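Ras-associated and pleckstrin homology domains-containing protein 1 (Homo sapiens, PDB 4GN1) mediates localized membrane signals, is implicated in regulating lamellipodial dynamics, and targets EVL and VASP to the leading edge. Local coordinates at residues Asp190-Asn193 against Thr199-Cys202. Residues are numbered along the deposited sequence; the frame is centred on the assembly and turned at random.
Sequences DYRN and TDYC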
loop_
_atom_site.group_PDB
_atom_site.type_symbol
_atom_site.label_atom_id
_atom_site.label_comp_id
_atom_site.label_asym_id
_atom_site.label_seq_id
_atom_site.Cartn_x
_atom_site.Cartn_y
_atom_site.Cartn_z
ATOM N N ASP A 190 6.483 -13.326 -3.911
ATOM C CA ASP A 190 6.640 -14.713 -4.325
ATOM C C ASP A 190 5.630 -15.637 -3.620
ATOM O O ASP A 190 5.956 -16.729 -3.153
ATOM C CB ASP A 190 8.085 -15.176 -4.095
ATOM C CG ASP A 190 8.362 -16.541 -4.706
ATOM O OD1 ASP A 190 9.041 -17.355 -4.043
ATOM O OD2 ASP A 190 7.869 -16.817 -5.832
ATOM N N TYR A 191 4.387 -15.184 -3.556
ATOM C CA TYR A 191 3.328 -15.935 -2.894
ATOM C C TYR A 191 2.920 -17.167 -3.706
ATOM O O TYR A 191 2.365 -18.136 -3.162
ATOM C CB TYR A 191 2.147 -15.003 -2.560
ATOM C CG TYR A 191 2.326 -14.256 -1.248
ATOM C CD1 TYR A 191 3.565 -14.227 -0.609
ATOM C CD2 TYR A 191 1.254 -13.580 -0.647
ATOM C CE1 TYR A 191 3.725 -13.569 0.598
ATOM C CE2 TYR A 191 1.404 -12.904 0.545
ATOM C CZ TYR A 191 2.636 -12.899 1.172
ATOM O OH TYR A 191 2.814 -12.240 2.369
ATOM N N ARG A 192 3.202 -17.107 -5.008
ATOM C CA ARG A 192 3.140 -18.256 -5.902
ATOM C C ARG A 192 3.661 -19.507 -5.222
ATOM O O ARG A 192 2.979 -20.521 -5.150
ATOM C CB ARG A 192 4.004 -17.981 -7.128
ATOM C CG ARG A 192 3.222 -17.659 -8.385
ATOM C CD ARG A 192 2.411 -18.863 -8.801
ATOM N NE ARG A 192 2.508 -19.070 -10.239
ATOM C CZ ARG A 192 1.865 -20.014 -10.918
ATOM N NH1 ARG A 192 1.050 -20.872 -10.308
ATOM N NH2 ARG A 192 2.050 -20.096 -12.222
ATOM N N ASN A 193 4.886 -19.402 -4.719
ATOM C CA ASN A 193 5.560 -20.479 -4.020
ATOM C C ASN A 193 5.185 -20.638 -2.530
ATOM O O ASN A 193 4.779 -21.721 -2.106
ATOM C CB ASN A 193 7.065 -20.301 -4.170
ATOM C CG ASN A 193 7.534 -20.463 -5.597
ATOM O OD1 ASN A 193 7.163 -21.408 -6.288
ATOM N ND2 ASN A 193 8.379 -19.549 -6.042
ATOM N N THR A 199 -1.563 -16.615 -8.728
ATOM C CA THR A 199 -0.566 -15.773 -9.420
ATOM C C THR A 199 0.339 -15.070 -8.418
ATOM O O THR A 199 0.148 -15.187 -7.203
ATOM C CB THR A 199 -1.195 -14.655 -10.288
ATOM O OG1 THR A 199 -1.285 -13.451 -9.508
ATOM C CG2 THR A 199 -2.587 -15.064 -10.875
ATOM N N ASP A 200 1.297 -14.302 -8.933
ATOM C CA ASP A 200 2.138 -13.475 -8.090
ATOM C C ASP A 200 1.582 -12.084 -7.714
ATOM O O ASP A 200 2.190 -11.350 -6.912
ATOM C CB ASP A 200 3.526 -13.347 -8.695
ATOM C CG ASP A 200 4.534 -14.262 -8.017
ATOM O OD1 ASP A 200 4.339 -14.607 -6.812
ATOM O OD2 ASP A 200 5.521 -14.633 -8.703
ATOM N N TYR A 201 0.439 -11.717 -8.278
ATOM C CA TYR A 201 -0.119 -10.395 -7.998
ATOM C C TYR A 201 -0.969 -10.401 -6.708
ATOM O O TYR A 201 -2.197 -10.501 -6.748
ATOM C CB TYR A 201 -0.851 -9.861 -9.224
ATOM C CG TYR A 201 -0.050 -10.071 -10.476
ATOM C CD1 TYR A 201 1.146 -9.378 -10.677
ATOM C CD2 TYR A 201 -0.460 -10.980 -11.459
ATOM C CE1 TYR A 201 1.905 -9.561 -11.823
ATOM C CE2 TYR A 201 0.291 -11.172 -12.613
ATOM C CZ TYR A 201 1.479 -10.457 -12.788
ATOM O OH TYR A 201 2.265 -10.617 -13.925
ATOM N N CYS A 202 -0.271 -10.311 -5.574
ATOM C CA CYS A 202 -0.862 -10.480 -4.251
ATOM C C CYS A 202 -0.762 -9.257 -3.349
ATOM O O CYS A 202 0.311 -8.652 -3.208
ATOM C CB CYS A 202 -0.200 -11.650 -3.526
ATOM S SG CYS A 202 -0.598 -13.283 -4.165
HETATM O O HOH W 1 3.662 -12.821 -4.729
#
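Asp200 OD1 is held at the start of the short helix 191-194. Arg192 N donates to Asp200 OD1 over 3.3 Å with an N-H...O angle of 162°, arriving from above the carboxylate plane, 38° out of it. A water accepts a hydrogen bond from Tyr191 N at 2.7 Å and can donate to Asp200 OD1 at 2.8 Å; it has more acceptors near it than protons to give, but probably adds a second link between carboxylate and first turn. The N-H groups at this helix N-terminus probably favour the negative charge, while the Asp190 carboxylate, its OD2 4.3 Å from Asp200 OD1, would work against it. The guanidinium of Arg192 plays no part in this: the Arg192 side chain, bent at chi2 and chi3, crosses that of Asp200 at about a right angle, and CB and CG do the touching, CG lying 3.7 Å from Asp200 CG. Asp190, at the N-cap position, turns its carboxylate to its own segment instead, where OD1 accepts from Asn193 ND2 with its syn lone pair at 3.0 Å. Deeper in, Cys202 SG, beside its backbone N (chi1 -71°), reaches Tyr191 CB at 3.6 Å and meets the ring obliquely. The Tyr191 hydroxyl bonds to the Leu56 carbonyl of the Ras-associating domain, linking the two domains. The contact closes the connection between PH-domain strands 184-188 and 202-206; Thr199 and Cys202 pack on Cys221 of strand 218-221, while Tyr201 leans on helix 225-240.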